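Local coordinates for protein putative agmatinase (Clostridium difficile, PDB 3LHL) that probably hydrolyses agmatine to putrescine and urea, as a manganese-dependent enzyme of the arginase family, at residues 116-121 with 195-200; 151-156 with 173-178. One frame throughout, in Å; residues are numbered along the deposited sequence.

Contact 1 of 2, residues 116-121 with 195-200; sequences YVIHFD and KNIYLT. With MN (manganese (II) ion), chain C; MN (manganese (II) ion), chain B.
Tyr116, Ile118 and Phe120 bond to Asn196, Tyr198 and Thr200 through the backbone of two parallel strands, 116-120 and 196-200. Tyr116 gives its N-H to Asn196 O and receives Tyr198 N at its own O, the latter bond 2.8 Å long. Ile118 works the same way, its N bound to Tyr198 O and its O to Thr200 N, and Phe120 N closes the series on Thr200 O at 3.2 Å. Tyr198 O also meets the CA-H of Val117.

Apolar contacts fill the side of the sheet that carries Ile118, Ile197 and Leu199. Leu199 CD1 presses on Ile118 CG2 at 3.5 Å, tight for two methyls, and also reaches the ring edge of Phe120 at CD2. Ile118 CD1 extends to Ile197 CG2, 3.9 Å away; beta-branched isoleucines suit such an interior strand, filling the space close to the backbone.

These are central strands of the arginase α/β fold, in which metal ligands follow the C-terminal ends of parallel strands. Here Asp121 bridges two manganese ions, OD1 at 2.3 Å from one and OD2 at 2.2 Å from the other; His98, His123, Asp125, Asp202 and Asp204 complete the sites.

On the other side, Thr200 CG2 lies at the ring edge of His119, 3.7 Å from ND1. Thr200 OG1, anti to the backbone N (chi1 178°), hydrogen-bonds Asp245 and NE2 of His98, whose ND1 binds manganese, consistent with a second-shell role in orienting that ligand.

At the strand starts, a water links Tyr116 OH with Lys195 NZ, while the aliphatic part of Lys195 runs past Tyr116 CE2.

Contact 2 of 2, residues 151-156 with 173-178; sequences NKIFQF and KHTYME
Tyr176 O accepts the N-H of Gln155 in a bond of 2.7 Å, and the same oxygen meets the CA-H of Phe154. The neighbouring bonds continue the parallel pattern: Tyr176 N binds Ile153 O at 2.8 Å, and Glu178 N binds Gln155 O.

Aromatic side chains gather on one side of the sheet. Tyr176, on the neighbouring strand, lies against both Phe154 and Phe156, and the three rings form a cluster in which both Tyr-Phe pairs are oblique. The CG of Tyr176 is anti to the backbone N (chi1 166°), which turns the ring so that CG and CD2 pass Phe154 CD1. Tyr176 CB lies 3.4 Å from that same Phe154 CD1. Farther out, Tyr176 CE2 meets Phe156 CE1 at 3.9 Å. Broad flat rings suit this side, where Ile188 of helix 185-191 packs on all three, while Tyr176 keeps a polar end that bonds Thr184.

The two strands, 153-158 and 176-179, belong with helix 163-170 to a right-handed beta-alpha-beta unit at one edge of the parallel sheet. Near the C-terminal end of strand 176-179, Glu178 OE1 lies in the plane of the Phe156 ring, 3.6 Å from CD1 at the edge, with ring and carboxylate planes 88° apart. The edge hydrogens of a benzene ring are slightly positive, which should favour this approach; the same OE1 also bonds Thr184.

The opposite side carries Gln155 and Met177, a selenomethionine. Met177 CE, its chain bent at chi3, meets Gln155 CD at 3.5 Å; a long unbranched chain can reach both Gln155 and the crossover helix, where it touches Phe166 and Ala169.

Before the strands pair directly, two waters span the gap. One accepts from Asn151 N and donates to Lys173 O; the second accepts from Ile153 N and donates to His174 O at 2.8 Å.

Overall arrangement
Both contacts belong to one parallel eight-stranded sheet, their centres about 10 Å apart. Across it the strands run 196-202, 115-120, 153-158 and 176-179, so contact 1 lies deeper inside and contact 2 at the edge. Strands 115-120 and 153-158 join them: His119 probably bonds Phe154 and Phe156 through its backbone, and Lys152 makes a cation-pi contact with Tyr116. Along the chain, contact 2 is nested between the two halves of contact 1, since the chain builds outward to the edge strand before returning to 196-202 on the inner side. That return brings Asp202 and Asp204 beside Asp121 at the manganese site.

Contact 1 of 2, residues 116-121 with 195-200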
ATOM      1  N   TYR A 116      -3.993  -3.327  13.228  1.00 22.76           N
ATOM      2  CA  TYR A 116      -4.963  -3.774  12.233  1.00 21.87           C
ATOM      3  C   TYR A 116      -4.440  -3.449  10.839  1.00 20.91           C
ATOM      4  O   TYR A 116      -3.715  -2.473  10.648  1.00 23.06           O
ATOM      5  CB  TYR A 116      -6.308  -3.089  12.474  1.00 22.44           C
ATOM      6  CG  TYR A 116      -6.933  -3.492  13.787  1.00 23.47           C
ATOM      7  CD1 TYR A 116      -7.736  -4.630  13.877  1.00 24.00           C
ATOM      8  CD2 TYR A 116      -6.670  -2.778  14.953  1.00 23.82           C
ATOM      9  CE1 TYR A 116      -8.261  -5.051  15.096  1.00 25.60           C
ATOM     10  CE2 TYR A 116      -7.187  -3.189  16.181  1.00 27.35           C
ATOM     11  CZ  TYR A 116      -7.982  -4.328  16.245  1.00 27.48           C
ATOM     12  OH  TYR A 116      -8.478  -4.756  17.456  1.00 28.63           O
ATOM     13  N   VAL A 117      -4.813  -4.272   9.868  1.00 21.09           N
ATOM     14  CA  VAL A 117      -4.368  -4.088   8.496  1.00 18.91           C
ATOM     15  C   VAL A 117      -5.510  -3.755   7.538  1.00 20.16           C
ATOM     16  O   VAL A 117      -6.500  -4.484   7.458  1.00 20.89           O
ATOM     17  CB  VAL A 117      -3.665  -5.367   7.971  1.00 17.34           C
ATOM     18  CG1 VAL A 117      -3.233  -5.169   6.523  1.00 13.42           C
ATOM     19  CG2 VAL A 117      -2.476  -5.714   8.852  1.00 14.72           C
ATOM     20  N   ILE A 118      -5.373  -2.644   6.822  1.00 19.37           N
ATOM     21  CA  ILE A 118      -6.367  -2.249   5.835  1.00 19.78           C
ATOM     22  C   ILE A 118      -5.716  -2.556   4.491  1.00 19.81           C
ATOM     23  O   ILE A 118      -4.636  -2.047   4.177  1.00 20.89           O
ATOM     24  CB  ILE A 118      -6.739  -0.754   5.971  1.00 19.90           C
ATOM     25  CG1 ILE A 118      -7.559  -0.559   7.256  1.00 21.06           C
ATOM     26  CG2 ILE A 118      -7.540  -0.288   4.751  1.00 17.96           C
ATOM     27  CD1 ILE A 118      -8.055   0.864   7.496  1.00 19.33           C
ATOM     28  N   HIS A 119      -6.380  -3.406   3.713  1.00 18.58           N
ATOM     29  CA  HIS A 119      -5.865  -3.876   2.430  1.00 16.66           C
ATOM     30  C   HIS A 119      -6.752  -3.588   1.208  1.00 16.59           C
ATOM     31  O   HIS A 119      -7.881  -4.070   1.121  1.00 18.25           O
ATOM     32  CB  HIS A 119      -5.617  -5.382   2.581  1.00 16.75           C
ATOM     33  CG  HIS A 119      -5.226  -6.090   1.320  1.00 17.79           C
ATOM     34  ND1 HIS A 119      -4.133  -5.724   0.561  1.00 19.41           N
ATOM     35  CD2 HIS A 119      -5.740  -7.196   0.731  1.00 17.11           C
ATOM     36  CE1 HIS A 119      -3.989  -6.576  -0.438  1.00 19.41           C
ATOM     37  NE2 HIS A 119      -4.950  -7.480  -0.358  1.00 19.66           N
ATOM     38  N   PHE A 120      -6.234  -2.794   0.275  1.00 14.33           N
ATOM     39  CA  PHE A 120      -6.943  -2.464  -0.961  1.00 14.88           C
ATOM     40  C   PHE A 120      -6.241  -3.231  -2.073  1.00 15.22           C
ATOM     41  O   PHE A 120      -5.015  -3.164  -2.211  1.00 12.71           O
ATOM     42  CB  PHE A 120      -6.898  -0.955  -1.226  1.00 15.04           C
ATOM     43  CG  PHE A 120      -7.872  -0.168  -0.391  1.00 16.64           C
ATOM     44  CD1 PHE A 120      -9.203  -0.048  -0.781  1.00 14.61           C
ATOM     45  CD2 PHE A 120      -7.467   0.423   0.802  1.00 15.63           C
ATOM     46  CE1 PHE A 120     -10.122   0.650   0.008  1.00 15.85           C
ATOM     47  CE2 PHE A 120      -8.380   1.124   1.601  1.00 16.63           C
ATOM     48  CZ  PHE A 120      -9.706   1.238   1.205  1.00 14.69           C
ATOM     49  N   ASP A 121      -7.014  -3.945  -2.879  1.00 14.72           N
ATOM     50  CA  ASP A 121      -6.411  -4.770  -3.913  1.00 15.49           C
ATOM     51  C   ASP A 121      -7.480  -5.342  -4.840  1.00 16.35           C
ATOM     52  O   ASP A 121      -8.662  -5.409  -4.483  1.00 15.89           O
ATOM     53  CB  ASP A 121      -5.685  -5.940  -3.232  1.00 14.11           C
ATOM     54  CG  ASP A 121      -4.468  -6.429  -4.007  1.00 16.01           C
ATOM     55  OD1 ASP A 121      -4.594  -6.747  -5.213  1.00  9.87           O
ATOM     56  OD2 ASP A 121      -3.384  -6.502  -3.386  1.00 13.76           O
ATOM     57  N   LYS A 195      -7.868   2.745  16.778  1.00 21.11           N
ATOM     58  CA  LYS A 195      -6.939   1.640  16.612  1.00 21.48           C
ATOM     59  C   LYS A 195      -5.743   1.982  15.729  1.00 22.01           C
ATOM     60  O   LYS A 195      -5.767   2.959  14.980  1.00 20.02           O
ATOM     61  CB  LYS A 195      -7.669   0.418  16.052  1.00 24.30           C
ATOM     62  CG  LYS A 195      -8.690  -0.170  17.022  1.00 29.36           C
ATOM     63  CD  LYS A 195      -8.033  -0.523  18.350  1.00 32.68           C
ATOM     64  CE  LYS A 195      -9.048  -0.980  19.387  1.00 35.77           C
ATOM     65  NZ  LYS A 195      -9.779  -2.201  18.957  1.00 40.15           N
ATOM     66  N   ASN A 196      -4.693   1.172  15.842  1.00 20.53           N
ATOM     67  CA  ASN A 196      -3.476   1.362  15.065  1.00 21.35           C
ATOM     68  C   ASN A 196      -3.594   0.563  13.776  1.00 21.70           C
ATOM     69  O   ASN A 196      -3.896  -0.633  13.788  1.00 20.63           O
ATOM     70  CB  ASN A 196      -2.265   0.905  15.875  1.00 21.52           C
ATOM     71  CG  ASN A 196      -2.069   1.728  17.130  1.00 22.82           C
ATOM     72  OD1 ASN A 196      -1.822   1.190  18.211  1.00 24.01           O
ATOM     73  ND2 ASN A 196      -2.175   3.045  16.994  1.00 22.21           N
ATOM     74  N   ILE A 197      -3.335   1.232  12.662  1.00 19.70           N
ATOM     75  CA  ILE A 197      -3.478   0.611  11.360  1.00 20.29           C
ATOM     76  C   ILE A 197      -2.252   0.640  10.449  1.00 19.41           C
ATOM     77  O   ILE A 197      -1.472   1.597  10.449  1.00 18.40           O
ATOM     78  CB  ILE A 197      -4.672   1.284  10.591  1.00 20.51           C
ATOM     79  CG1 ILE A 197      -6.009   0.725  11.086  1.00 22.47           C
ATOM     80  CG2 ILE A 197      -4.535   1.088   9.086  1.00 22.45           C
ATOM     81  CD1 ILE A 197      -6.384   1.125  12.502  1.00 22.96           C
ATOM     82  N   TYR A 198      -2.082  -0.435   9.687  1.00 18.84           N
ATOM     83  CA  TYR A 198      -1.029  -0.483   8.686  1.00 18.56           C
ATOM     84  C   TYR A 198      -1.846  -0.486   7.400  1.00 18.10           C
ATOM     85  O   TYR A 198      -2.621  -1.411   7.153  1.00 19.11           O
ATOM     86  CB  TYR A 198      -0.196  -1.757   8.734  1.00 16.10           C
ATOM     87  CG  TYR A 198       0.923  -1.698   7.713  1.00 16.81           C
ATOM     88  CD1 TYR A 198       2.186  -1.223   8.059  1.00 15.33           C
ATOM     89  CD2 TYR A 198       0.686  -2.015   6.373  1.00 16.42           C
ATOM     90  CE1 TYR A 198       3.185  -1.058   7.095  1.00 17.99           C
ATOM     91  CE2 TYR A 198       1.673  -1.852   5.404  1.00 17.52           C
ATOM     92  CZ  TYR A 198       2.922  -1.372   5.770  1.00 18.13           C
ATOM     93  OH  TYR A 198       3.893  -1.186   4.807  1.00 16.92           O
ATOM     94  N   LEU A 199      -1.693   0.556   6.596  1.00 17.48           N
ATOM     95  CA  LEU A 199      -2.444   0.670   5.352  1.00 14.66           C
ATOM     96  C   LEU A 199      -1.621   0.272   4.139  1.00 14.27           C
ATOM     97  O   LEU A 199      -0.627   0.916   3.816  1.00 17.23           O
ATOM     98  CB  LEU A 199      -2.940   2.106   5.187  1.00 13.11           C
ATOM     99  CG  LEU A 199      -3.613   2.494   3.871  1.00 14.11           C
ATOM    100  CD1 LEU A 199      -4.908   1.719   3.687  1.00 10.42           C
ATOM    101  CD2 LEU A 199      -3.879   3.997   3.881  1.00 14.95           C
ATOM    102  N   THR A 200      -2.034  -0.800   3.473  1.00 13.81           N
ATOM    103  CA  THR A 200      -1.341  -1.266   2.281  1.00 13.91           C
ATOM    104  C   THR A 200      -2.287  -1.176   1.088  1.00 14.39           C
ATOM    105  O   THR A 200      -3.329  -1.834   1.043  1.00 14.17           O
ATOM    106  CB  THR A 200      -0.834  -2.728   2.434  1.00 14.51           C
ATOM    107  OG1 THR A 200      -0.213  -3.144   1.207  1.00 13.41           O
ATOM    108  CG2 THR A 200      -1.983  -3.677   2.778  1.00  9.91           C
TER
HETATM  109 MN    MN C 302      -3.064  -6.838  -6.941  1.00 17.84          MN
HETATM  110 MN    MN B 301      -1.465  -7.158  -4.162  1.00 18.22          MN
HETATM  111  O   HOH W   1      -7.468  -4.116  19.813  1.00 35.40           O

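Contact 2 of 2, residues 151-156 with 173-178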
ATOM      1  N   ASN A 151      -9.535 -11.612  12.491  1.00 19.87           N
ATOM      2  CA  ASN A 151     -10.104 -10.357  12.968  1.00 19.69           C
ATOM      3  C   ASN A 151      -9.134  -9.189  13.028  1.00 19.31           C
ATOM      4  O   ASN A 151      -9.277  -8.305  13.866  1.00 20.89           O
ATOM      5  CB  ASN A 151     -10.728 -10.589  14.348  1.00 21.28           C
ATOM      6  CG  ASN A 151     -11.764 -11.702  14.331  1.00 23.52           C
ATOM      7  OD1 ASN A 151     -11.768 -12.577  15.193  1.00 24.11           O
ATOM      8  ND2 ASN A 151     -12.646 -11.673  13.341  1.00 22.58           N
ATOM      9  N   LYS A 152      -8.145  -9.180  12.143  1.00 19.99           N
ATOM     10  CA  LYS A 152      -7.172  -8.091  12.119  1.00 20.43           C
ATOM     11  C   LYS A 152      -7.016  -7.530  10.709  1.00 19.10           C
ATOM     12  O   LYS A 152      -6.639  -6.371  10.530  1.00 17.52           O
ATOM     13  CB  LYS A 152      -5.804  -8.585  12.604  1.00 22.78           C
ATOM     14  CG  LYS A 152      -5.833  -9.387  13.894  1.00 27.83           C
ATOM     15  CD  LYS A 152      -6.364  -8.578  15.064  1.00 31.77           C
ATOM     16  CE  LYS A 152      -5.477  -7.392  15.374  1.00 31.80           C
ATOM     17  NZ  LYS A 152      -5.885  -6.750  16.654  1.00 36.13           N
ATOM     18  N   ILE A 153      -7.305  -8.362   9.713  1.00 18.21           N
ATOM     19  CA  ILE A 153      -7.156  -7.968   8.319  1.00 17.28           C
ATOM     20  C   ILE A 153      -8.483  -7.646   7.648  1.00 18.39           C
ATOM     21  O   ILE A 153      -9.443  -8.413   7.745  1.00 18.26           O
ATOM     22  CB  ILE A 153      -6.434  -9.081   7.539  1.00 18.23           C
ATOM     23  CG1 ILE A 153      -5.120  -9.416   8.257  1.00 17.16           C
ATOM     24  CG2 ILE A 153      -6.179  -8.646   6.099  1.00 14.14           C
ATOM     25  CD1 ILE A 153      -4.380 -10.603   7.685  1.00 15.66           C
ATOM     26  N   PHE A 154      -8.520  -6.498   6.974  1.00 17.71           N
ATOM     27  CA  PHE A 154      -9.710  -6.023   6.270  1.00 18.42           C
ATOM     28  C   PHE A 154      -9.337  -5.728   4.826  1.00 17.73           C
ATOM     29  O   PHE A 154      -8.496  -4.875   4.557  1.00 19.55           O
ATOM     30  CB  PHE A 154     -10.244  -4.765   6.954  1.00 18.72           C
ATOM     31  CG  PHE A 154     -10.654  -4.994   8.373  1.00 19.90           C
ATOM     32  CD1 PHE A 154     -11.989  -5.209   8.698  1.00 19.54           C
ATOM     33  CD2 PHE A 154      -9.694  -5.065   9.380  1.00 21.11           C
ATOM     34  CE1 PHE A 154     -12.365  -5.499  10.006  1.00 20.32           C
ATOM     35  CE2 PHE A 154     -10.059  -5.355  10.695  1.00 21.13           C
ATOM     36  CZ  PHE A 154     -11.398  -5.573  11.006  1.00 21.76           C
ATOM     37  N   GLN A 155      -9.972  -6.438   3.901  1.00 17.23           N
ATOM     38  CA  GLN A 155      -9.670  -6.287   2.488  1.00 16.23           C
ATOM     39  C   GLN A 155     -10.818  -5.627   1.743  1.00 17.09           C
ATOM     40  O   GLN A 155     -11.984  -5.890   2.028  1.00 16.76           O
ATOM     41  CB  GLN A 155      -9.356  -7.664   1.904  1.00 16.45           C
ATOM     42  CG  GLN A 155      -8.504  -8.510   2.854  1.00 16.55           C
ATOM     43  CD  GLN A 155      -8.028  -9.804   2.235  1.00 15.60           C
ATOM     44  OE1 GLN A 155      -7.202  -9.802   1.319  1.00 18.89           O
ATOM     45  NE2 GLN A 155      -8.547 -10.918   2.730  1.00 14.61           N
ATOM     46  N   PHE A 156     -10.474  -4.770   0.784  1.00 15.84           N
ATOM     47  CA  PHE A 156     -11.471  -4.038   0.011  1.00 17.02           C
ATOM     48  C   PHE A 156     -11.199  -4.018  -1.487  1.00 16.02           C
ATOM     49  O   PHE A 156     -10.054  -3.899  -1.912  1.00 16.78           O
ATOM     50  CB  PHE A 156     -11.534  -2.596   0.507  1.00 15.51           C
ATOM     51  CG  PHE A 156     -11.918  -2.471   1.938  1.00 14.69           C
ATOM     52  CD1 PHE A 156     -13.255  -2.302   2.299  1.00 14.57           C
ATOM     53  CD2 PHE A 156     -10.950  -2.529   2.935  1.00 14.83           C
ATOM     54  CE1 PHE A 156     -13.619  -2.192   3.636  1.00 15.54           C
ATOM     55  CE2 PHE A 156     -11.309  -2.420   4.279  1.00 16.34           C
ATOM     56  CZ  PHE A 156     -12.642  -2.251   4.628  1.00 14.43           C
ATOM     57  N   LYS A 173     -13.703 -17.149   7.550  1.00 27.39           N
ATOM     58  CA  LYS A 173     -13.616 -15.865   8.245  1.00 27.04           C
ATOM     59  C   LYS A 173     -12.248 -15.504   8.833  1.00 24.36           C
ATOM     60  O   LYS A 173     -12.168 -14.927   9.913  1.00 22.94           O
ATOM     61  CB  LYS A 173     -14.659 -15.823   9.369  1.00 29.41           C
ATOM     62  CG  LYS A 173     -16.049 -16.260   8.942  1.00 32.51           C
ATOM     63  CD  LYS A 173     -17.066 -16.042  10.051  1.00 35.36           C
ATOM     64  CE  LYS A 173     -18.466 -16.473   9.618  1.00 37.77           C
ATOM     65  NZ  LYS A 173     -19.491 -16.165  10.662  1.00 39.36           N
ATOM     66  N   HIS A 174     -11.174 -15.826   8.126  1.00 23.04           N
ATOM     67  CA  HIS A 174      -9.847 -15.506   8.625  1.00 21.63           C
ATOM     68  C   HIS A 174      -9.506 -14.029   8.401  1.00 21.28           C
ATOM     69  O   HIS A 174      -8.578 -13.497   9.007  1.00 20.19           O
ATOM     70  CB  HIS A 174      -8.810 -16.417   7.969  1.00 22.81           C
ATOM     71  CG  HIS A 174      -8.905 -17.845   8.417  1.00 23.62           C
ATOM     72  ND1 HIS A 174      -8.736 -18.226   9.731  1.00 22.94           N
ATOM     73  CD2 HIS A 174      -9.163 -18.980   7.726  1.00 22.18           C
ATOM     74  CE1 HIS A 174      -8.884 -19.534   9.831  1.00 21.07           C
ATOM     75  NE2 HIS A 174      -9.143 -20.016   8.628  1.00 21.09           N
ATOM     76  N   THR A 175     -10.272 -13.372   7.533  1.00 19.51           N
ATOM     77  CA  THR A 175     -10.076 -11.951   7.257  1.00 18.81           C
ATOM     78  C   THR A 175     -11.425 -11.372   6.884  1.00 19.41           C
ATOM     79  O   THR A 175     -12.353 -12.109   6.558  1.00 20.05           O
ATOM     80  CB  THR A 175      -9.141 -11.688   6.043  1.00 18.24           C
ATOM     81  OG1 THR A 175      -9.862 -11.934   4.829  1.00 16.38           O
ATOM     82  CG2 THR A 175      -7.911 -12.593   6.085  1.00 18.28           C
ATOM     83  N   TYR A 176     -11.542 -10.053   6.950  1.00 19.89           N
ATOM     84  CA  TYR A 176     -12.774  -9.403   6.540  1.00 20.98           C
ATOM     85  C   TYR A 176     -12.511  -9.021   5.091  1.00 21.02           C
ATOM     86  O   TYR A 176     -11.457  -8.468   4.776  1.00 19.63           O
ATOM     87  CB  TYR A 176     -13.045  -8.132   7.340  1.00 22.40           C
ATOM     88  CG  TYR A 176     -14.122  -7.299   6.693  1.00 23.97           C
ATOM     89  CD1 TYR A 176     -15.469  -7.603   6.879  1.00 24.18           C
ATOM     90  CD2 TYR A 176     -13.792  -6.255   5.824  1.00 23.61           C
ATOM     91  CE1 TYR A 176     -16.466  -6.892   6.215  1.00 24.45           C
ATOM     92  CE2 TYR A 176     -14.778  -5.538   5.156  1.00 25.30           C
ATOM     93  CZ  TYR A 176     -16.114  -5.862   5.356  1.00 25.59           C
ATOM     94  OH  TYR A 176     -17.095  -5.157   4.703  1.00 25.39           O
HETATM   95  N   MSE A 177     -13.461  -9.303   4.210  1.00 22.01           N
HETATM   96  CA  MSE A 177     -13.263  -8.984   2.809  1.00 23.94           C
HETATM   97  C   MSE A 177     -14.495  -8.450   2.108  1.00 23.57           C
HETATM   98  O   MSE A 177     -15.551  -9.072   2.144  1.00 23.74           O
HETATM   99  CB  MSE A 177     -12.773 -10.226   2.062  1.00 26.07           C
HETATM  100  CG  MSE A 177     -12.566 -10.012   0.573  1.00 30.32           C
HETATM  101 SE   MSE A 177     -12.042 -11.630  -0.351  1.00 40.33          SE
HETATM  102  CE  MSE A 177     -10.207 -11.751   0.271  1.00 34.86           C
ATOM    103  N   GLU A 178     -14.367  -7.286   1.480  1.00 23.45           N
ATOM    104  CA  GLU A 178     -15.489  -6.749   0.726  1.00 23.37           C
ATOM    105  C   GLU A 178     -15.144  -7.062  -0.722  1.00 23.07           C
ATOM    106  O   GLU A 178     -14.144  -6.574  -1.259  1.00 22.51           O
ATOM    107  CB  GLU A 178     -15.648  -5.239   0.899  1.00 24.02           C
ATOM    108  CG  GLU A 178     -17.015  -4.767   0.400  1.00 25.78           C
ATOM    109  CD  GLU A 178     -17.070  -3.290   0.059  1.00 25.96           C
ATOM    110  OE1 GLU A 178     -16.547  -2.475   0.846  1.00 27.09           O
ATOM    111  OE2 GLU A 178     -17.654  -2.948  -0.995  1.00 22.67           O
TER
HETATM  112  O   HOH W   2     -11.221 -12.228  10.484  1.00 17.10           O
HETATM  113  O   HOH W   3      -7.501 -11.130   9.969  1.00 11.00           O